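Local coordinates for suppressor of fused family protein (Neisseria gonorrhoeae, PDB 3K5J) that is of unknown function but resembles the N-terminal domain of human Suppressor of fused, which suggests a role in binding other proteins, at residues Lys14-His19 / Gln127-Met132; Ile70-Thr75 / Leu171-Ala176; Ser112-Phe117 / Pro142-Glu147. All coordinates share one frame; numbering follows the deposited sequence.

Contact 1: residues Lys14-His19 / Gln127-Met132. With SO4 (sulfate ion), chain C.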
loop_
_atom_site.group_PDB
_atom_site.type_symbol
_atom_site.label_atom_id
_atom_site.label_comp_id
_atom_site.label_asym_id
_atom_site.label_seq_id
_atom_site.Cartn_x
_atom_site.Cartn_y
_atom_site.Cartn_z
ATOM N N LYS A 14 0.098 -17.557 4.966
ATOM C CA LYS A 14 0.735 -17.941 6.245
ATOM C C LYS A 14 0.465 -16.904 7.325
ATOM O O LYS A 14 0.224 -17.243 8.499
ATOM C CB LYS A 14 2.247 -18.115 6.049
ATOM C CG LYS A 14 3.047 -18.424 7.313
ATOM C CD LYS A 14 4.531 -18.285 7.085
ATOM C CE LYS A 14 5.247 -18.039 8.396
ATOM N NZ LYS A 14 4.977 -19.141 9.348
ATOM N N PHE A 15 0.512 -15.626 6.943
ATOM C CA PHE A 15 0.287 -14.554 7.900
ATOM C C PHE A 15 -1.194 -14.495 8.300
ATOM O O PHE A 15 -1.523 -14.368 9.471
ATOM C CB PHE A 15 0.794 -13.210 7.341
ATOM C CG PHE A 15 0.660 -12.101 8.335
ATOM C CD1 PHE A 15 1.480 -12.076 9.422
ATOM C CD2 PHE A 15 -0.322 -11.160 8.237
ATOM C CE1 PHE A 15 1.316 -11.137 10.386
ATOM C CE2 PHE A 15 -0.472 -10.200 9.213
ATOM C CZ PHE A 15 0.375 -10.210 10.286
ATOM N N TRP A 16 -2.076 -14.611 7.303
ATOM C CA TRP A 16 -3.520 -14.670 7.519
ATOM C C TRP A 16 -4.063 -16.087 7.259
ATOM O O TRP A 16 -4.828 -16.315 6.314
ATOM C CB TRP A 16 -4.232 -13.654 6.668
ATOM C CG TRP A 16 -3.987 -12.218 7.041
ATOM C CD1 TRP A 16 -4.498 -11.574 8.122
ATOM C CD2 TRP A 16 -3.230 -11.240 6.312
ATOM N NE1 TRP A 16 -4.091 -10.265 8.125
ATOM C CE2 TRP A 16 -3.331 -10.028 7.014
ATOM C CE3 TRP A 16 -2.470 -11.271 5.160
ATOM C CZ2 TRP A 16 -2.683 -8.882 6.602
ATOM C CZ3 TRP A 16 -1.817 -10.090 4.742
ATOM C CH2 TRP A 16 -1.960 -8.932 5.445
ATOM N N LYS A 17 -3.714 -17.016 8.165
ATOM C CA LYS A 17 -3.985 -18.444 8.006
ATOM C C LYS A 17 -5.473 -18.742 7.820
ATOM O O LYS A 17 -5.845 -19.705 7.089
ATOM C CB LYS A 17 -3.408 -19.227 9.210
ATOM C CG LYS A 17 -3.695 -20.736 9.204
ATOM N N HIS A 18 -6.320 -17.934 8.454
ATOM C CA HIS A 18 -7.765 -18.212 8.417
ATOM C C HIS A 18 -8.571 -17.255 7.590
ATOM O O HIS A 18 -9.768 -17.101 7.806
ATOM C CB HIS A 18 -8.277 -18.312 9.867
ATOM C CG HIS A 18 -7.598 -19.396 10.614
ATOM N ND1 HIS A 18 -7.788 -20.720 10.284
ATOM C CD2 HIS A 18 -6.635 -19.372 11.565
ATOM C CE1 HIS A 18 -7.016 -21.470 11.043
ATOM N NE2 HIS A 18 -6.300 -20.682 11.826
ATOM N N HIS A 19 -7.921 -16.600 6.611
ATOM C CA HIS A 19 -8.629 -15.722 5.690
ATOM C C HIS A 19 -8.517 -16.239 4.268
ATOM O O HIS A 19 -7.485 -16.830 3.899
ATOM C CB HIS A 19 -8.053 -14.288 5.758
ATOM C CG HIS A 19 -8.424 -13.554 7.011
ATOM N ND1 HIS A 19 -7.877 -13.857 8.245
ATOM C CD2 HIS A 19 -9.317 -12.560 7.227
ATOM C CE1 HIS A 19 -8.402 -13.058 9.158
ATOM N NE2 HIS A 19 -9.289 -12.279 8.572
ATOM N N GLN A 127 6.723 -7.783 11.823
ATOM C CA GLN A 127 7.807 -8.329 11.082
ATOM C C GLN A 127 7.460 -9.599 10.330
ATOM O O GLN A 127 8.052 -9.870 9.282
ATOM C CB GLN A 127 8.984 -8.611 12.003
ATOM C CG GLN A 127 10.287 -8.929 11.251
ATOM C CD GLN A 127 11.377 -9.290 12.196
ATOM O OE1 GLN A 127 11.355 -10.373 12.795
ATOM N NE2 GLN A 127 12.318 -8.371 12.384
ATOM N N GLU A 128 6.495 -10.376 10.831
ATOM C CA GLU A 128 6.116 -11.611 10.125
ATOM C C GLU A 128 5.558 -11.318 8.730
ATOM O O GLU A 128 5.737 -12.117 7.814
ATOM C CB GLU A 128 5.075 -12.432 10.903
ATOM C CG GLU A 128 4.791 -13.827 10.301
ATOM C CD GLU A 128 3.777 -14.619 11.096
ATOM O OE1 GLU A 128 3.271 -14.114 12.111
ATOM O OE2 GLU A 128 3.479 -15.736 10.675
ATOM N N LEU A 129 4.897 -10.174 8.580
ATOM C CA LEU A 129 4.469 -9.714 7.268
ATOM C C LEU A 129 5.597 -8.957 6.540
ATOM O O LEU A 129 5.792 -9.146 5.348
ATOM C CB LEU A 129 3.228 -8.853 7.356
ATOM C CG LEU A 129 2.690 -8.403 5.978
ATOM C CD1 LEU A 129 2.162 -9.589 5.134
ATOM C CD2 LEU A 129 1.567 -7.313 6.128
ATOM N N GLU A 130 6.354 -8.136 7.266
ATOM C CA GLU A 130 7.386 -7.277 6.690
ATOM C C GLU A 130 8.376 -8.004 5.775
ATOM O O GLU A 130 8.711 -7.475 4.728
ATOM C CB GLU A 130 8.134 -6.559 7.822
ATOM C CG GLU A 130 9.128 -5.488 7.355
ATOM C CD GLU A 130 10.135 -5.127 8.415
ATOM O OE1 GLU A 130 10.178 -5.796 9.476
ATOM O OE2 GLU A 130 10.846 -4.139 8.178
ATOM N N TYR A 131 8.905 -9.149 6.222
ATOM C CA TYR A 131 9.941 -9.873 5.470
ATOM C C TYR A 131 9.471 -11.203 4.980
ATOM O O TYR A 131 8.951 -12.018 5.740
ATOM C CB TYR A 131 11.189 -10.108 6.342
ATOM C CG TYR A 131 12.151 -8.922 6.373
ATOM C CD1 TYR A 131 12.021 -7.863 7.275
ATOM C CD2 TYR A 131 13.237 -8.882 5.514
ATOM C CE1 TYR A 131 12.917 -6.800 7.261
ATOM C CE2 TYR A 131 14.114 -7.807 5.483
ATOM C CZ TYR A 131 13.970 -6.768 6.369
ATOM O OH TYR A 131 14.883 -5.712 6.348
HETATM N N MSE A 132 9.756 -11.426 3.707
HETATM C CA MSE A 132 9.744 -12.727 3.042
HETATM C C MSE A 132 10.995 -12.955 2.184
HETATM O O MSE A 132 11.146 -12.316 1.188
HETATM C CB MSE A 132 8.612 -12.692 2.022
HETATM C CG MSE A 132 8.359 -13.884 1.175
HETATM SE SE MSE A 132 7.309 -13.574 -0.373
HETATM C CE MSE A 132 8.395 -12.678 -1.640
HETATM S S SO4 C . -5.778 -15.034 10.898
HETATM O O1 SO4 C . -7.073 -14.902 11.587
HETATM O O2 SO4 C . -5.064 -13.732 10.991
HETATM O O3 SO4 C . -5.013 -16.089 11.581
HETATM O O4 SO4 C . -6.089 -15.390 9.531
HETATM O O HOH W 1 1.047 -16.376 11.088
HETATM O O HOH W 2 -0.217 -13.904 11.983
#
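L129 places CB almost exactly on the normal through the centre of the F15 ring, only 3° off it and 4.1 Å from the ring centroid, a CH-pi contact directly over the face. The CB of F15 already points toward helix 127-130, and chi1 (-176°) sets CG anti to the backbone N, beside the carbonyl carbon. The same leucine then turns to W16, whose CH2 lies 3.9 Å from L129 CD2, the indole meeting the methyl obliquely. W16 is also braced from within its own segment: F15 CD2 stands 3.3 Å above the centre of the indole. L129 meets F15 with its CB and W16 with its two methyls, so leucine suits a place between two rings. At the F15 rim, E128 brings its aliphatic CG into the ring plane. E128 OE2 lies 3.9 Å from K14 NZ, a long salt bridge that is doubtful, since both side chains have alternate positions. Beyond the helix end, the type I turn from W16 to H19 holds a sulfate, probably from the crystallisation liquor: H18 N and H19 ND1 both donate to its O4, at 2.8 and 2.7 Å. This is surface packing of the C-terminal end of helix 2-15 on the single helical turn 127-130, which leads into the antiparallel pair 131-132 and 135-143 of the mixed sheet.

Contact 2: residues Ile70-Thr75 / Leu171-Ala176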
loop_
_atom_site.group_PDB
_atom_site.type_symbol
_atom_site.label_atom_id
_atom_site.label_comp_id
_atom_site.label_asym_id
_atom_site.label_seq_id
_atom_site.Cartn_x
_atom_site.Cartn_y
_atom_site.Cartn_z
ATOM N N ILE A 70 -4.590 -0.924 3.171
ATOM C CA ILE A 70 -5.607 -1.422 4.115
ATOM C C ILE A 70 -6.860 -0.576 3.925
ATOM O O ILE A 70 -6.823 0.636 4.101
ATOM C CB ILE A 70 -5.153 -1.415 5.606
ATOM C CG1 ILE A 70 -3.705 -1.894 5.780
ATOM C CG2 ILE A 70 -6.155 -2.181 6.474
ATOM C CD1 ILE A 70 -3.185 -1.736 7.218
ATOM N N SER A 71 -7.958 -1.205 3.511
ATOM C CA SER A 71 -9.162 -0.489 3.087
ATOM C C SER A 71 -10.354 -0.804 3.965
ATOM O O SER A 71 -10.615 -1.974 4.275
ATOM C CB SER A 71 -9.519 -0.848 1.653
ATOM O OG SER A 71 -10.564 -0.046 1.154
ATOM N N PRO A 72 -11.136 0.227 4.313
ATOM C CA PRO A 72 -12.338 -0.038 5.121
ATOM C C PRO A 72 -13.435 -0.827 4.413
ATOM O O PRO A 72 -14.316 -1.410 5.073
ATOM C CB PRO A 72 -12.799 1.390 5.513
ATOM C CG PRO A 72 -12.260 2.274 4.504
ATOM C CD PRO A 72 -10.926 1.673 4.099
ATOM N N PHE A 73 -13.408 -0.810 3.099
ATOM C CA PHE A 73 -14.386 -1.520 2.297
ATOM C C PHE A 73 -13.734 -2.074 1.034
ATOM O O PHE A 73 -12.641 -1.664 0.625
ATOM C CB PHE A 73 -15.583 -0.595 1.959
ATOM C CG PHE A 73 -15.173 0.764 1.373
ATOM C CD1 PHE A 73 -14.807 0.895 0.034
ATOM C CD2 PHE A 73 -15.198 1.899 2.161
ATOM C CE1 PHE A 73 -14.449 2.156 -0.504
ATOM C CE2 PHE A 73 -14.806 3.150 1.639
ATOM C CZ PHE A 73 -14.476 3.279 0.327
ATOM N N GLU A 74 -14.429 -3.033 0.421
ATOM C CA GLU A 74 -14.019 -3.608 -0.846
ATOM C C GLU A 74 -14.180 -2.593 -1.930
ATOM O O GLU A 74 -15.252 -1.949 -2.079
ATOM C CB GLU A 74 -14.909 -4.813 -1.171
ATOM C CG GLU A 74 -14.510 -5.550 -2.400
ATOM C CD GLU A 74 -15.334 -6.800 -2.662
ATOM O OE1 GLU A 74 -16.493 -6.862 -2.192
ATOM O OE2 GLU A 74 -14.786 -7.719 -3.324
ATOM N N THR A 75 -13.153 -2.445 -2.747
ATOM C CA THR A 75 -13.223 -1.569 -3.900
ATOM C C THR A 75 -12.116 -1.890 -4.901
ATOM O O THR A 75 -10.961 -1.986 -4.518
ATOM C CB THR A 75 -13.149 -0.084 -3.545
ATOM O OG1 THR A 75 -13.091 0.664 -4.754
ATOM C CG2 THR A 75 -12.012 0.276 -2.628
ATOM N N LEU A 171 -8.247 3.841 8.752
ATOM C CA LEU A 171 -9.433 3.386 8.058
ATOM C C LEU A 171 -10.514 4.424 7.894
ATOM O O LEU A 171 -11.478 4.170 7.207
ATOM C CB LEU A 171 -10.010 2.129 8.704
ATOM C CG LEU A 171 -9.060 0.940 8.751
ATOM C CD1 LEU A 171 -9.728 -0.214 9.573
ATOM C CD2 LEU A 171 -8.673 0.477 7.368
ATOM N N ASP A 172 -10.314 5.595 8.494
ATOM C CA ASP A 172 -11.296 6.678 8.427
ATOM C C ASP A 172 -10.924 7.575 7.241
ATOM O O ASP A 172 -9.899 8.251 7.288
ATOM C CB ASP A 172 -11.264 7.444 9.762
ATOM C CG ASP A 172 -12.157 8.650 9.767
ATOM O OD1 ASP A 172 -12.908 8.850 8.793
ATOM O OD2 ASP A 172 -12.130 9.352 10.838
ATOM N N ILE A 173 -11.765 7.558 6.209
ATOM C CA ILE A 173 -11.544 8.327 5.004
ATOM C C ILE A 173 -11.583 9.856 5.221
ATOM O O ILE A 173 -11.131 10.618 4.343
ATOM C CB ILE A 173 -12.460 7.949 3.823
ATOM C CG1 ILE A 173 -13.923 8.302 4.103
ATOM C CG2 ILE A 173 -12.331 6.457 3.512
ATOM C CD1 ILE A 173 -14.841 8.186 2.899
ATOM N N ASN A 174 -12.084 10.265 6.380
ATOM C CA ASN A 174 -12.197 11.676 6.770
ATOM C C ASN A 174 -11.496 11.943 8.110
ATOM O O ASN A 174 -11.874 12.875 8.835
ATOM C CB ASN A 174 -13.681 12.110 6.838
ATOM C CG ASN A 174 -13.846 13.619 7.056
ATOM O OD1 ASN A 174 -13.200 14.400 6.366
ATOM N ND2 ASN A 174 -14.749 14.022 7.984
ATOM N N ARG A 175 -10.466 11.180 8.484
ATOM C CA ARG A 175 -9.796 11.477 9.738
ATOM C C ARG A 175 -9.248 12.899 9.730
ATOM O O ARG A 175 -8.887 13.422 8.680
ATOM C CB ARG A 175 -8.676 10.500 10.058
ATOM C CG ARG A 175 -7.471 10.547 9.161
ATOM C CD ARG A 175 -6.285 9.801 9.803
ATOM N NE ARG A 175 -5.121 9.773 8.941
ATOM C CZ ARG A 175 -4.205 10.743 8.837
ATOM N NH1 ARG A 175 -4.271 11.874 9.565
ATOM N NH2 ARG A 175 -3.196 10.581 7.996
ATOM N N ALA A 176 -9.121 13.494 10.910
ATOM C CA ALA A 176 -8.513 14.803 11.017
ATOM C C ALA A 176 -7.044 14.759 10.652
ATOM O O ALA A 176 -6.321 13.777 10.931
ATOM C CB ALA A 176 -8.663 15.348 12.421
#
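P72 and L171 bring the two backbones together, with CA atoms 5.4 Å apart, where strand 65-71 has just ended and the loop after helix 156-166 passes by. No hydrogen bond joins the segments, and each shapes its own backbone instead. S71 OG donates to F73 O at 2.7 Å, on a lone pair in the carbonyl plane, while its oxygen is also engaged with H78. On the other side D172 starts a type I turn to R175, and its OD1 takes N174 N at 2.9 Å from above the carboxylate plane, which makes an Asx turn. Aspartate suits this first place because its short side chain curls back onto the turn. Across the segments the contact is apolar apart from the approach of P72 CG to L171 O, at 3.4 Å. L171 CD2 fits against I70 CG2 at 3.8 Å and also touches I70 O, while the L171 and P72 side chains run antiparallel past one another, P72 CD near L171 CD2. P72 CG lies 4.3 Å from I173 CG2. Proline serves well at a strand end, having no N-H to offer a neighbour. Here a loop with an Asx turn packs, through L171 and I173, on the C-terminal end of an interior strand of the mixed sheet.

Contact 3: residues Ser112-Phe117 / Pro142-Glu147. With SO4 (sulfate ion), chain D; SO4 (sulfate ion), chain E.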
loop_
_atom_site.group_PDB
_atom_site.type_symbol
_atom_site.label_atom_id
_atom_site.label_comp_id
_atom_site.label_asym_id
_atom_site.label_seq_id
_atom_site.Cartn_x
_atom_site.Cartn_y
_atom_site.Cartn_z
ATOM N N SER A 112 -12.928 10.184 -0.169
ATOM C CA SER A 112 -11.874 10.774 0.664
ATOM C C SER A 112 -11.261 11.976 -0.038
ATOM O O SER A 112 -11.301 12.080 -1.274
ATOM C CB SER A 112 -10.764 9.734 0.919
ATOM O OG SER A 112 -9.825 10.127 1.904
ATOM N N SER A 113 -10.612 12.832 0.753
ATOM C CA SER A 113 -9.794 13.902 0.210
ATOM C C SER A 113 -8.303 13.516 0.140
ATOM O O SER A 113 -7.475 14.310 -0.344
ATOM C CB SER A 113 -9.896 15.182 1.073
ATOM O OG SER A 113 -9.250 15.020 2.322
ATOM N N PHE A 114 -7.934 12.330 0.645
ATOM C CA PHE A 114 -6.504 11.980 0.742
ATOM C C PHE A 114 -6.036 11.451 -0.616
ATOM O O PHE A 114 -6.622 10.490 -1.136
ATOM C CB PHE A 114 -6.241 10.986 1.864
ATOM C CG PHE A 114 -6.921 11.309 3.163
ATOM C CD1 PHE A 114 -7.213 12.626 3.547
ATOM C CD2 PHE A 114 -7.232 10.309 4.042
ATOM C CE1 PHE A 114 -7.873 12.879 4.745
ATOM C CE2 PHE A 114 -7.852 10.586 5.260
ATOM C CZ PHE A 114 -8.175 11.881 5.587
ATOM N N ARG A 115 -5.012 12.092 -1.171
ATOM C CA ARG A 115 -4.506 11.814 -2.515
ATOM C C ARG A 115 -3.061 11.340 -2.520
ATOM O O ARG A 115 -2.464 11.230 -3.590
ATOM C CB ARG A 115 -4.547 13.109 -3.338
ATOM C CG ARG A 115 -5.888 13.798 -3.374
ATOM C CD ARG A 115 -5.752 15.185 -4.060
ATOM N NE ARG A 115 -5.536 15.055 -5.499
ATOM C CZ ARG A 115 -6.499 14.866 -6.391
ATOM N NH1 ARG A 115 -7.776 14.890 -6.048
ATOM N NH2 ARG A 115 -6.169 14.752 -7.646
ATOM N N HIS A 116 -2.494 11.085 -1.342
ATOM C CA HIS A 116 -1.122 10.623 -1.210
ATOM C C HIS A 116 -1.042 9.464 -0.240
ATOM O O HIS A 116 -1.770 9.430 0.742
ATOM C CB HIS A 116 -0.198 11.735 -0.680
ATOM C CG HIS A 116 -0.152 12.955 -1.533
ATOM N ND1 HIS A 116 -1.107 13.938 -1.415
ATOM C CD2 HIS A 116 0.720 13.359 -2.498
ATOM C CE1 HIS A 116 -0.820 14.905 -2.277
ATOM N NE2 HIS A 116 0.280 14.583 -2.942
ATOM N N PHE A 117 -0.047 8.618 -0.457
ATOM C CA PHE A 117 0.394 7.634 0.528
ATOM C C PHE A 117 1.784 7.996 1.015
ATOM O O PHE A 117 2.570 8.524 0.268
ATOM C CB PHE A 117 0.515 6.237 -0.104
ATOM C CG PHE A 117 -0.774 5.648 -0.659
ATOM C CD1 PHE A 117 -1.883 5.411 0.163
ATOM C CD2 PHE A 117 -0.828 5.197 -1.969
ATOM C CE1 PHE A 117 -3.008 4.801 -0.324
ATOM C CE2 PHE A 117 -1.960 4.600 -2.462
ATOM C CZ PHE A 117 -3.056 4.402 -1.638
ATOM N N PRO A 142 -2.493 6.215 3.822
ATOM C CA PRO A 142 -3.020 7.499 3.313
ATOM C C PRO A 142 -2.731 8.662 4.243
ATOM O O PRO A 142 -2.877 8.535 5.467
ATOM C CB PRO A 142 -4.531 7.253 3.199
ATOM C CG PRO A 142 -4.727 5.790 3.348
ATOM C CD PRO A 142 -3.557 5.251 4.122
ATOM N N ILE A 143 -2.291 9.787 3.658
ATOM C CA ILE A 143 -2.042 10.983 4.437
ATOM C C ILE A 143 -2.830 12.156 3.858
ATOM O O ILE A 143 -3.206 12.145 2.693
ATOM C CB ILE A 143 -0.525 11.327 4.518
ATOM C CG1 ILE A 143 0.069 11.738 3.189
ATOM C CG2 ILE A 143 0.289 10.138 5.149
ATOM C CD1 ILE A 143 1.544 12.262 3.258
ATOM N N THR A 144 -3.120 13.146 4.712
ATOM C CA THR A 144 -3.956 14.258 4.285
ATOM C C THR A 144 -3.115 15.176 3.378
ATOM O O THR A 144 -1.876 15.111 3.357
ATOM C CB THR A 144 -4.495 15.050 5.475
ATOM O OG1 THR A 144 -3.439 15.843 6.015
ATOM C CG2 THR A 144 -5.130 14.144 6.550
ATOM N N GLN A 145 -3.798 16.083 2.691
ATOM C CA GLN A 145 -3.096 16.978 1.773
ATOM C C GLN A 145 -2.175 17.929 2.528
ATOM O O GLN A 145 -1.050 18.216 2.068
ATOM C CB GLN A 145 -4.079 17.736 0.883
ATOM C CG GLN A 145 -4.755 16.811 -0.104
ATOM C CD GLN A 145 -5.681 17.540 -1.028
ATOM O OE1 GLN A 145 -5.243 18.474 -1.717
ATOM N NE2 GLN A 145 -6.925 17.059 -1.162
ATOM N N THR A 146 -2.612 18.364 3.700
ATOM C CA THR A 146 -1.777 19.223 4.517
ATOM C C THR A 146 -0.603 18.487 5.171
ATOM O O THR A 146 0.473 19.062 5.316
ATOM C CB THR A 146 -2.597 20.037 5.498
ATOM O OG1 THR A 146 -3.364 19.222 6.403
ATOM C CG2 THR A 146 -3.533 20.954 4.753
ATOM N N GLU A 147 -0.793 17.213 5.518
ATOM C CA GLU A 147 0.325 16.366 5.924
ATOM C C GLU A 147 1.368 16.207 4.829
ATOM O O GLU A 147 2.568 16.233 5.120
ATOM C CB GLU A 147 -0.178 15.007 6.449
ATOM C CG GLU A 147 -0.916 15.112 7.780
ATOM C CD GLU A 147 -1.725 13.900 8.150
ATOM O OE1 GLU A 147 -1.847 12.975 7.312
ATOM O OE2 GLU A 147 -2.243 13.888 9.302
HETATM S S SO4 D . -6.803 18.705 5.345
HETATM O O1 SO4 D . -6.978 20.135 5.413
HETATM O O2 SO4 D . -5.489 18.379 4.925
HETATM O O3 SO4 D . -7.010 18.242 6.742
HETATM O O4 SO4 D . -7.837 18.074 4.489
HETATM S S SO4 E . 3.822 15.480 -5.401
HETATM O O1 SO4 E . 3.365 16.882 -5.387
HETATM O O2 SO4 E . 5.268 15.562 -5.282
HETATM O O3 SO4 E . 3.217 14.791 -4.217
HETATM O O4 SO4 E . 3.490 14.877 -6.706
HETATM O O HOH W 3 -6.733 16.221 2.658
HETATM O O HOH W 4 -3.361 13.826 0.382
#
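F114 and T144 meet through their first torsions: F114 CG is anti to its carbonyl carbon (chi1 -46°), and T144 turns OG1 between its backbone N and carbonyl carbon (chi1 75°), which leaves CG2, anti to the carbonyl carbon, to lie obliquely against the F114 ring. The two side chains run alongside one another in the same direction, with F114 CE1 3.5 Å from T144 CG2. The motif is a capping box at the start of helix 145-150, following strand 135-143. E147 N donates to T144 OG1 at 3.0 Å, and in return T144 N donates to E147 OE1 at 2.9 Å, from above the carboxylate plane. Threonine suits the N-cap because one branch caps while the other packs. OG1 is further held by S177.

Along the strands, F117 and P142 form a non-hydrogen-bonded pair, a position that tolerates proline's missing N-H; the edge of the F117 ring is turned to P142, CD1 lying 3.8 Å from its N. The neighbouring I143 N donates to H116 O at 3.0 Å in a nearly straight bond, 168° at the hydrogen. Where the strands part, water 4 takes over, accepting from R115 N, donating to I143 O and bonding H116 ND1. On the outer side the extended Q145 side chain reaches across R115 CD, so that its NE2 donates to S113 O at 2.9 Å, in the carbonyl plane. Water 3 joins S113 OG and Q145 N to a sulfate, probably from the crystallisation liquor. That ion sits over the first turn of the helix, where its O2 takes both T146 N and T146 OG1, the latter at 2.7 Å.

All three contacts reach one mixed sheet. Contact 1 is a surface contact, built on aromatic rings and a leucine around the N-terminal helix, and it lies across the chain's centre from contact 3, the centres about 27 Å apart. Contacts 2 and 3 are partly buried neighbours, about 12 Å between centres, on adjacent strands 65-71 and 135-143. Contact 2 has no hydrogen bond between its segments, whereas contact 3 adds backbone and amide bonds to its packing. The two touch directly: R175 NH2 forms a salt bridge with E147 OE1 at 2.8 Å, and I173 O lies 2.8 Å from S112 OG, probably hydrogen-bonded. The C-terminal loop is thereby tied to the capped helix start.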